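Local coordinates for glutathione synthetase-like effector 30 (Gpa-GSS30-apo) (Globodera pallida, PDB 5OET), which is a glutathione synthetase-like effector of a plant-parasitic nematode, derived from the housekeeping enzyme that joins gamma-glutamylcysteine to glycine using ATP, at residues A[41-51]-A[457-468]; A[226-234]-A[264-273]. All coordinates share one frame; numbering follows the deposited sequence.

Overall arrangement
The chain enters interaction 1 almost at once, through segment 41-51 at the start of helix 44-59. It closes that contact only at 457-468, 406 residues later, where strands 454-459 and 466-467, with Pro465 just before the second, meet the helix. Interaction 2 lies wholly within this long loop. It is far more local: helix 225-240 leads through strand 246-251 to helix 259-270, and 264-273 packs back on 226-234, with 29 residues between the segments. The two contacts do not touch. The centres of interaction 1 and interaction 2 are about 34 Å apart. The nearest atoms of interaction 1 and interaction 2 are about 16 Å apart. Both reach the second subunit.

Interaction 1 (A[41-51]-A[457-468]); sequences EQDPQILLEQS and HFVRPNMAPTLN
The N-terminal helix 44-59 of the glutathione synthetase fold packs here on a beta hairpin, in which strand 457-459 pairs with 466-467. Leu47 is the main apolar side chain that the helix turns to the hairpin. Its CG is anti to the carbonyl carbon (chi1 -72°), and its two methyls share the work. CD1 stands 4.0 Å from His457 CE1, over one face of the imidazole and toward its rim. CD2 reaches the NE2 and CD2 side of the same ring. Leu467 comes at Leu47 from the other strand, with its CD2 3.9 Å from Leu47 CB. The imidazole is also held within the hairpin, because Asn468 N donates to His457 ND1 at 3.0 Å. Next to Leu47 in the helix, Leu48 crosses Pro465 at about a right angle, its CD1 4.0 Å from Pro465 CD. One turn on from Leu47, Ser51 lies against the same proline: its OG is 3.3 Å from Pro465 CB and also borders Val459 CG2. That hydroxyl donates a weak bond back to Leu47 O. Asp43 caps the helix start; its OD1 accepts weak bonds from Gln45 N and Ile46 N. Around the contact, Val459 and His457 pair by backbone bonds with Leu89 and Leu91. Strand 454-459 lies between 83-90 and 469-484, so the helix covers part of a face of the large mixed sheet. On the helix, Glu49 forms salt bridges with Arg280 and Arg290 of the second subunit. The one hydrogen bond between the segments lies at the more exposed end. Gln42, bent at chi2, receives Asn468 ND2 on OE1 at 2.9 Å. The oxygen lies in the amide plane of Asn468, but the donor comes from above the carbonyl plane of Gln42, 36° out of it.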
loop_
_atom_site.group_PDB
_atom_site.type_symbol
_atom_site.label_atom_id
_atom_site.label_comp_id
_atom_site.label_asym_id
_atom_site.label_seq_id
_atom_site.Cartn_x
_atom_site.Cartn_y
_atom_site.Cartn_z
ATOM N N GLU A 41 -20.593 -5.510 -16.332
ATOM C CA GLU A 41 -21.471 -5.918 -15.230
ATOM C C GLU A 41 -22.484 -4.812 -14.936
ATOM O O GLU A 41 -22.134 -3.631 -14.955
ATOM C CB GLU A 41 -20.641 -6.255 -13.975
ATOM C CG GLU A 41 -21.418 -6.770 -12.756
ATOM C CD GLU A 41 -22.086 -8.145 -12.956
ATOM O OE1 GLU A 41 -21.341 -9.152 -13.043
ATOM O OE2 GLU A 41 -23.356 -8.231 -12.998
ATOM N N GLN A 42 -23.737 -5.207 -14.700
ATOM C CA GLN A 42 -24.824 -4.277 -14.324
ATOM C C GLN A 42 -25.644 -4.700 -13.092
ATOM O O GLN A 42 -26.639 -4.070 -12.775
ATOM C CB GLN A 42 -25.762 -4.025 -15.524
ATOM C CG GLN A 42 -26.042 -2.541 -15.766
ATOM C CD GLN A 42 -24.847 -1.858 -16.381
ATOM O OE1 GLN A 42 -24.217 -0.984 -15.783
ATOM N NE2 GLN A 42 -24.492 -2.294 -17.569
ATOM N N ASP A 43 -25.222 -5.743 -12.382
ATOM C CA ASP A 43 -25.810 -6.059 -11.090
ATOM C C ASP A 43 -25.286 -5.017 -10.096
ATOM O O ASP A 43 -24.078 -4.913 -9.931
ATOM C CB ASP A 43 -25.451 -7.486 -10.658
ATOM C CG ASP A 43 -26.267 -7.956 -9.464
ATOM O OD1 ASP A 43 -26.391 -7.189 -8.487
ATOM O OD2 ASP A 43 -26.803 -9.089 -9.512
ATOM N N PRO A 44 -26.179 -4.228 -9.448
ATOM C CA PRO A 44 -25.672 -3.210 -8.499
ATOM C C PRO A 44 -24.964 -3.815 -7.284
ATOM O O PRO A 44 -23.933 -3.291 -6.865
ATOM C CB PRO A 44 -26.926 -2.430 -8.064
ATOM C CG PRO A 44 -28.026 -2.887 -8.944
ATOM C CD PRO A 44 -27.652 -4.217 -9.534
ATOM N N GLN A 45 -25.512 -4.905 -6.749
ATOM C CA GLN A 45 -24.911 -5.630 -5.623
ATOM C C GLN A 45 -23.504 -6.130 -5.948
ATOM O O GLN A 45 -22.590 -5.991 -5.131
ATOM C CB GLN A 45 -25.832 -6.800 -5.180
ATOM C CG GLN A 45 -25.429 -7.581 -3.938
ATOM C CD GLN A 45 -24.952 -6.689 -2.799
ATOM O OE1 GLN A 45 -23.766 -6.687 -2.504
ATOM N NE2 GLN A 45 -25.859 -5.903 -2.181
ATOM N N ILE A 46 -23.307 -6.663 -7.149
ATOM C CA ILE A 46 -21.966 -7.047 -7.584
ATOM C C ILE A 46 -21.050 -5.829 -7.797
ATOM O O ILE A 46 -19.891 -5.848 -7.366
ATOM C CB ILE A 46 -22.012 -7.916 -8.846
ATOM C CG1 ILE A 46 -22.787 -9.228 -8.565
ATOM C CG2 ILE A 46 -20.610 -8.245 -9.347
ATOM C CD1 ILE A 46 -22.222 -10.087 -7.436
ATOM N N LEU A 47 -21.552 -4.778 -8.441
ATOM C CA LEU A 47 -20.760 -3.552 -8.601
ATOM C C LEU A 47 -20.356 -2.948 -7.258
ATOM O O LEU A 47 -19.218 -2.480 -7.114
ATOM C CB LEU A 47 -21.497 -2.496 -9.430
ATOM C CG LEU A 47 -21.601 -2.820 -10.917
ATOM C CD1 LEU A 47 -22.573 -1.884 -11.633
ATOM C CD2 LEU A 47 -20.234 -2.769 -11.571
ATOM N N LEU A 48 -21.278 -2.960 -6.293
ATOM C CA LEU A 48 -20.973 -2.518 -4.943
ATOM C C LEU A 48 -19.845 -3.360 -4.361
ATOM O O LEU A 48 -18.868 -2.817 -3.849
ATOM C CB LEU A 48 -22.202 -2.559 -4.044
ATOM C CG LEU A 48 -21.882 -2.343 -2.550
ATOM C CD1 LEU A 48 -21.242 -0.982 -2.302
ATOM C CD2 LEU A 48 -23.103 -2.566 -1.698
ATOM N N GLU A 49 -19.963 -4.685 -4.456
ATOM C CA GLU A 49 -18.919 -5.587 -3.918
ATOM C C GLU A 49 -17.581 -5.398 -4.608
ATOM O O GLU A 49 -16.557 -5.508 -3.965
ATOM C CB GLU A 49 -19.350 -7.049 -3.954
ATOM C CG GLU A 49 -20.420 -7.347 -2.914
ATOM C CD GLU A 49 -20.938 -8.796 -2.931
ATOM O OE1 GLU A 49 -22.176 -9.010 -3.068
ATOM O OE2 GLU A 49 -20.115 -9.750 -2.780
ATOM N N GLN A 50 -17.585 -5.089 -5.895
ATOM C CA GLN A 50 -16.338 -4.807 -6.599
ATOM C C GLN A 50 -15.760 -3.438 -6.244
ATOM O O GLN A 50 -14.539 -3.258 -6.273
ATOM C CB GLN A 50 -16.552 -4.916 -8.105
ATOM C CG GLN A 50 -16.799 -6.341 -8.575
ATOM C CD GLN A 50 -17.109 -6.462 -10.058
ATOM O OE1 GLN A 50 -17.191 -7.564 -10.579
ATOM N NE2 GLN A 50 -17.297 -5.337 -10.741
ATOM N N SER A 51 -16.627 -2.475 -5.941
ATOM C CA SER A 51 -16.185 -1.190 -5.401
ATOM C C SER A 51 -15.384 -1.340 -4.127
ATOM O O SER A 51 -14.326 -0.740 -3.996
ATOM C CB SER A 51 -17.372 -0.288 -5.075
ATOM O OG SER A 51 -17.783 0.353 -6.243
ATOM N N HIS A 457 -17.858 3.845 -13.652
ATOM C CA HIS A 457 -18.338 3.938 -12.281
ATOM C C HIS A 457 -17.276 4.593 -11.400
ATOM O O HIS A 457 -16.096 4.307 -11.532
ATOM C CB HIS A 457 -18.670 2.542 -11.752
ATOM C CG HIS A 457 -19.379 1.688 -12.748
ATOM N ND1 HIS A 457 -20.694 1.885 -13.086
ATOM C CD2 HIS A 457 -18.944 0.649 -13.499
ATOM C CE1 HIS A 457 -21.041 1.005 -14.009
ATOM N NE2 HIS A 457 -19.993 0.252 -14.288
ATOM N N PHE A 458 -17.702 5.445 -10.478
ATOM C CA PHE A 458 -16.794 6.245 -9.643
ATOM C C PHE A 458 -16.848 5.818 -8.171
ATOM O O PHE A 458 -17.909 5.820 -7.569
ATOM C CB PHE A 458 -17.206 7.714 -9.749
ATOM C CG PHE A 458 -16.720 8.422 -10.985
ATOM C CD1 PHE A 458 -16.170 7.748 -12.078
ATOM C CD2 PHE A 458 -16.842 9.826 -11.051
ATOM C CE1 PHE A 458 -15.725 8.466 -13.188
ATOM C CE2 PHE A 458 -16.396 10.535 -12.160
ATOM C CZ PHE A 458 -15.838 9.851 -13.233
ATOM N N VAL A 459 -15.705 5.476 -7.596
ATOM C CA VAL A 459 -15.634 4.978 -6.226
ATOM C C VAL A 459 -15.002 6.035 -5.343
ATOM O O VAL A 459 -13.868 6.413 -5.575
ATOM C CB VAL A 459 -14.769 3.716 -6.175
ATOM C CG1 VAL A 459 -14.758 3.119 -4.772
ATOM C CG2 VAL A 459 -15.279 2.729 -7.199
ATOM N N ARG A 460 -15.732 6.501 -4.333
ATOM C CA ARG A 460 -15.268 7.564 -3.458
ATOM C C ARG A 460 -15.302 7.114 -2.013
ATOM O O ARG A 460 -16.152 6.312 -1.648
ATOM C CB ARG A 460 -16.144 8.789 -3.587
ATOM C CG ARG A 460 -15.687 9.732 -4.679
ATOM C CD ARG A 460 -16.716 10.834 -4.917
ATOM N NE ARG A 460 -17.446 10.676 -6.188
ATOM C CZ ARG A 460 -18.564 11.334 -6.535
ATOM N NH1 ARG A 460 -19.137 12.222 -5.712
ATOM N NH2 ARG A 460 -19.113 11.105 -7.733
ATOM N N PRO A 461 -14.388 7.664 -1.183
ATOM C CA PRO A 461 -14.365 7.504 0.275
ATOM C C PRO A 461 -15.682 7.823 0.994
ATOM O O PRO A 461 -16.256 8.879 0.774
ATOM C CB PRO A 461 -13.316 8.518 0.706
ATOM C CG PRO A 461 -12.392 8.628 -0.456
ATOM C CD PRO A 461 -13.207 8.409 -1.673
ATOM N N ASN A 462 -16.140 6.896 1.834
ATOM C CA ASN A 462 -17.317 7.082 2.716
ATOM C C ASN A 462 -18.636 7.454 2.010
ATOM O O ASN A 462 -19.485 8.114 2.601
ATOM C CB ASN A 462 -16.972 8.079 3.842
ATOM C CG ASN A 462 -15.799 7.605 4.692
ATOM O OD1 ASN A 462 -15.967 6.780 5.609
ATOM N ND2 ASN A 462 -14.598 8.104 4.377
ATOM N N MET A 463 -18.805 7.010 0.762
ATOM C CA MET A 463 -20.104 7.071 0.074
ATOM C C MET A 463 -20.305 5.888 -0.835
ATOM O O MET A 463 -19.354 5.208 -1.177
ATOM C CB MET A 463 -20.270 8.338 -0.752
ATOM C CG MET A 463 -19.126 8.768 -1.640
ATOM S SD MET A 463 -19.586 10.393 -2.304
ATOM C CE MET A 463 -20.976 10.018 -3.380
ATOM N N ALA A 464 -21.556 5.657 -1.231
ATOM C CA ALA A 464 -21.886 4.636 -2.210
ATOM C C ALA A 464 -21.269 5.010 -3.557
ATOM O O ALA A 464 -21.113 6.207 -3.860
ATOM C CB ALA A 464 -23.391 4.466 -2.341
ATOM N N PRO A 465 -20.895 3.995 -4.364
ATOM C CA PRO A 465 -20.310 4.297 -5.666
ATOM C C PRO A 465 -21.374 4.795 -6.643
ATOM O O PRO A 465 -22.528 4.367 -6.583
ATOM C CB PRO A 465 -19.742 2.949 -6.113
ATOM C CG PRO A 465 -20.637 1.960 -5.475
ATOM C CD PRO A 465 -21.036 2.544 -4.151
ATOM N N THR A 466 -20.958 5.693 -7.520
ATOM C CA THR A 466 -21.816 6.287 -8.534
ATOM C C THR A 466 -21.699 5.491 -9.846
ATOM O O THR A 466 -20.649 5.530 -10.512
ATOM C CB THR A 466 -21.393 7.748 -8.779
ATOM O OG1 THR A 466 -20.973 8.326 -7.538
ATOM C CG2 THR A 466 -22.546 8.550 -9.327
ATOM N N LEU A 467 -22.769 4.779 -10.199
ATOM C CA LEU A 467 -22.759 3.836 -11.314
ATOM C C LEU A 467 -23.270 4.462 -12.614
ATOM O O LEU A 467 -24.221 5.236 -12.623
ATOM C CB LEU A 467 -23.625 2.618 -10.971
ATOM C CG LEU A 467 -23.447 1.894 -9.632
ATOM C CD1 LEU A 467 -24.493 0.794 -9.492
ATOM C CD2 LEU A 467 -22.046 1.331 -9.460
ATOM N N ASN A 468 -22.613 4.124 -13.708
ATOM C CA ASN A 468 -23.008 4.529 -15.056
ATOM C C ASN A 468 -23.018 6.055 -15.274
ATOM O O ASN A 468 -23.906 6.580 -15.892
ATOM C CB ASN A 468 -24.347 3.889 -15.448
ATOM C CG ASN A 468 -24.296 2.378 -15.438
ATOM O OD1 ASN A 468 -24.985 1.730 -14.647
ATOM N ND2 ASN A 468 -23.481 1.805 -16.322
#

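Interaction 2 (A[226-234]-A[264-273])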
loop_
_atom_site.group_PDB
_atom_site.type_symbol
_atom_site.label_atom_id
_atom_site.label_comp_id
_atom_site.label_asym_id
_atom_site.label_seq_id
_atom_site.Cartn_x
_atom_site.Cartn_y
_atom_site.Cartn_z
ATOM N N ASP A 226 6.861 5.340 -11.311
ATOM C CA ASP A 226 7.691 5.444 -10.085
ATOM C C ASP A 226 9.159 5.095 -10.377
ATOM O O ASP A 226 10.060 5.823 -9.972
ATOM C CB ASP A 226 7.129 4.636 -8.880
ATOM C CG ASP A 226 6.861 3.159 -9.185
ATOM O OD1 ASP A 226 7.068 2.687 -10.344
ATOM O OD2 ASP A 226 6.404 2.476 -8.231
ATOM N N THR A 227 9.367 4.015 -11.124
ATOM C CA THR A 227 10.684 3.622 -11.604
ATOM C C THR A 227 11.323 4.684 -12.500
ATOM O O THR A 227 12.500 4.976 -12.358
ATOM C CB THR A 227 10.584 2.288 -12.370
ATOM O OG1 THR A 227 10.168 1.279 -11.451
ATOM C CG2 THR A 227 11.906 1.871 -13.025
ATOM N N MET A 228 10.539 5.237 -13.427
ATOM C CA MET A 228 11.016 6.257 -14.355
ATOM C C MET A 228 11.676 7.413 -13.619
ATOM O O MET A 228 12.779 7.853 -13.988
ATOM C CB MET A 228 9.838 6.817 -15.154
ATOM C CG MET A 228 10.169 8.020 -16.028
ATOM S SD MET A 228 8.787 9.124 -16.331
ATOM C CE MET A 228 8.527 9.891 -14.742
ATOM N N ALA A 229 10.954 7.931 -12.619
ATOM C CA ALA A 229 11.430 9.030 -11.786
ATOM C C ALA A 229 12.715 8.627 -11.041
ATOM O O ALA A 229 13.694 9.354 -11.063
ATOM C CB ALA A 229 10.343 9.465 -10.808
ATOM N N ALA A 230 12.698 7.447 -10.428
ATOM C CA ALA A 230 13.863 6.889 -9.763
ATOM C C ALA A 230 15.073 6.801 -10.687
ATOM O O ALA A 230 16.149 7.270 -10.327
ATOM C CB ALA A 230 13.539 5.520 -9.184
ATOM N N GLU A 231 14.889 6.230 -11.877
ATOM C CA GLU A 231 15.990 6.062 -12.839
ATOM C C GLU A 231 16.603 7.389 -13.264
ATOM O O GLU A 231 17.790 7.437 -13.565
ATOM C CB GLU A 231 15.551 5.311 -14.094
ATOM C CG GLU A 231 15.261 3.818 -13.903
ATOM C CD GLU A 231 14.522 3.173 -15.105
ATOM O OE1 GLU A 231 14.665 1.938 -15.291
ATOM O OE2 GLU A 231 13.791 3.887 -15.865
ATOM N N THR A 232 15.801 8.448 -13.291
ATOM C CA THR A 232 16.260 9.776 -13.694
ATOM C C THR A 232 16.993 10.503 -12.553
ATOM O O THR A 232 17.981 11.207 -12.791
ATOM C CB THR A 232 15.069 10.626 -14.200
ATOM O OG1 THR A 232 14.402 9.924 -15.254
ATOM C CG2 THR A 232 15.534 11.966 -14.731
ATOM N N LEU A 233 16.495 10.355 -11.320
ATOM C CA LEU A 233 17.207 10.838 -10.122
ATOM C C LEU A 233 18.571 10.165 -9.922
ATOM O O LEU A 233 19.550 10.840 -9.611
ATOM C CB LEU A 233 16.360 10.647 -8.853
ATOM C CG LEU A 233 15.203 11.638 -8.625
ATOM C CD1 LEU A 233 14.251 11.083 -7.572
ATOM C CD2 LEU A 233 15.718 13.020 -8.217
ATOM N N TYR A 234 18.621 8.843 -10.081
ATOM C CA TYR A 234 19.881 8.099 -10.048
ATOM C C TYR A 234 20.892 8.623 -11.080
ATOM O O TYR A 234 22.060 8.812 -10.753
ATOM C CB TYR A 234 19.627 6.617 -10.297
ATOM C CG TYR A 234 20.875 5.748 -10.259
ATOM C CD1 TYR A 234 21.526 5.519 -9.076
ATOM C CD2 TYR A 234 21.378 5.138 -11.403
ATOM C CE1 TYR A 234 22.643 4.690 -9.010
ATOM C CE2 TYR A 234 22.516 4.352 -11.351
ATOM C CZ TYR A 234 23.139 4.134 -10.149
ATOM O OH TYR A 234 24.240 3.344 -10.109
ATOM N N GLN A 264 7.480 6.738 -2.354
ATOM C CA GLN A 264 7.353 5.613 -3.288
ATOM C C GLN A 264 8.371 5.667 -4.390
ATOM O O GLN A 264 8.755 4.623 -4.905
ATOM C CB GLN A 264 5.928 5.537 -3.878
ATOM C CG GLN A 264 4.915 4.982 -2.889
ATOM C CD GLN A 264 3.484 5.344 -3.187
ATOM O OE1 GLN A 264 2.613 5.149 -2.345
ATOM N NE2 GLN A 264 3.216 5.854 -4.385
ATOM N N ILE A 265 8.814 6.868 -4.751
ATOM C CA ILE A 265 9.929 7.009 -5.697
ATOM C C ILE A 265 11.169 6.382 -5.087
ATOM O O ILE A 265 11.857 5.630 -5.773
ATOM C CB ILE A 265 10.182 8.476 -6.140
ATOM C CG1 ILE A 265 9.028 8.955 -7.008
ATOM C CG2 ILE A 265 11.437 8.594 -6.969
ATOM C CD1 ILE A 265 8.870 10.447 -7.074
ATOM N N THR A 266 11.425 6.664 -3.804
ATOM C CA THR A 266 12.605 6.158 -3.115
ATOM C C THR A 266 12.560 4.655 -2.933
ATOM O O THR A 266 13.607 4.023 -2.875
ATOM C CB THR A 266 12.826 6.788 -1.719
ATOM O OG1 THR A 266 11.784 6.376 -0.822
ATOM C CG2 THR A 266 12.890 8.312 -1.810
ATOM N N HIS A 267 11.370 4.073 -2.838
ATOM C CA HIS A 267 11.264 2.609 -2.734
ATOM C C HIS A 267 11.750 1.983 -4.038
ATOM O O HIS A 267 12.357 0.925 -4.010
ATOM C CB HIS A 267 9.859 2.127 -2.393
ATOM C CG HIS A 267 9.282 2.752 -1.164
ATOM N ND1 HIS A 267 7.922 2.876 -0.960
ATOM C CD2 HIS A 267 9.876 3.322 -0.091
ATOM C CE1 HIS A 267 7.704 3.484 0.194
ATOM N NE2 HIS A 267 8.874 3.770 0.737
ATOM N N GLN A 268 11.528 2.658 -5.163
ATOM C CA GLN A 268 12.090 2.201 -6.435
ATOM C C GLN A 268 13.590 2.478 -6.580
ATOM O O GLN A 268 14.312 1.670 -7.151
ATOM C CB GLN A 268 11.315 2.786 -7.620
ATOM C CG GLN A 268 9.913 2.211 -7.783
ATOM C CD GLN A 268 9.923 0.708 -7.949
ATOM O OE1 GLN A 268 10.610 0.173 -8.822
ATOM N NE2 GLN A 268 9.196 0.013 -7.083
ATOM N N LEU A 269 14.047 3.620 -6.087
ATOM C CA LEU A 269 15.469 4.003 -6.152
ATOM C C LEU A 269 16.374 3.006 -5.419
ATOM O O LEU A 269 17.442 2.677 -5.907
ATOM C CB LEU A 269 15.664 5.404 -5.582
ATOM C CG LEU A 269 17.031 6.068 -5.688
ATOM C CD1 LEU A 269 17.481 6.178 -7.134
ATOM C CD2 LEU A 269 17.002 7.461 -5.066
ATOM N N GLU A 270 15.917 2.520 -4.263
ATOM C CA GLU A 270 16.594 1.458 -3.500
ATOM C C GLU A 270 16.840 0.172 -4.277
ATOM O O GLU A 270 17.909 -0.396 -4.213
ATOM C CB GLU A 270 15.746 1.081 -2.292
ATOM C CG GLU A 270 15.712 2.133 -1.197
ATOM C CD GLU A 270 14.536 1.978 -0.259
ATOM O OE1 GLU A 270 13.939 0.881 -0.203
ATOM O OE2 GLU A 270 14.219 2.951 0.451
ATOM N N SER A 271 15.831 -0.310 -4.981
ATOM C CA SER A 271 15.933 -1.577 -5.700
ATOM C C SER A 271 16.562 -1.472 -7.110
ATOM O O SER A 271 16.650 -2.475 -7.799
ATOM C CB SER A 271 14.542 -2.190 -5.804
ATOM O OG SER A 271 13.720 -1.365 -6.611
ATOM N N ILE A 272 16.967 -0.280 -7.553
ATOM C CA ILE A 272 17.739 -0.134 -8.800
ATOM C C ILE A 272 19.184 0.301 -8.534
ATOM O O ILE A 272 19.826 0.868 -9.419
ATOM C CB ILE A 272 17.046 0.811 -9.837
ATOM C CG1 ILE A 272 17.115 2.294 -9.437
ATOM C CG2 ILE A 272 15.595 0.392 -10.071
ATOM C CD1 ILE A 272 16.590 3.237 -10.511
ATOM N N SER A 273 19.701 0.020 -7.334
ATOM C CA SER A 273 21.113 0.277 -7.027
ATOM C C SER A 273 21.632 -0.617 -5.888
ATOM O O SER A 273 20.829 -1.209 -5.173
ATOM C CB SER A 273 21.288 1.749 -6.664
ATOM O OG SER A 273 22.655 2.109 -6.819
#
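Ile265 fits as a knob into a hole formed by Asp226, Ala229, Ala230 and Leu233, where segments 226-234 and 264-270 of helices 225-240 and 259-270 cross at -64°. The pair bridges two sheets: helix 225-240 lies on strands 469-484 and 490-504 of the large mixed sheet, and helix 259-270 touches strand 279-283 of the second. Ile265 CG2 meets Leu233 CD1 at 3.8 Å, and the two side chains cross at about a right angle. Small Ala230 lets the axes of these segments come within 8.0 Å. Leu269 CD1 lies against the backbone O of Ala230 and also touches Tyr234 CB. Beyond the second helix, Ile272 CD1 packs across Glu231 CG at 3.7 Å; the carboxylate of Glu231 goes on to a salt bridge with Arg495. Polar groups line the other end. The Gln268 amide stacks on the Asp226 carboxylate with the planes 25° apart, and Gln268 CG comes 3.5 Å from Asp226 CG. A bend at chi2 (-58°) turns this amide toward Thr227. There Thr227 OG1 donates to Gln268 OE1 at 2.9 Å, from above the carbonyl plane.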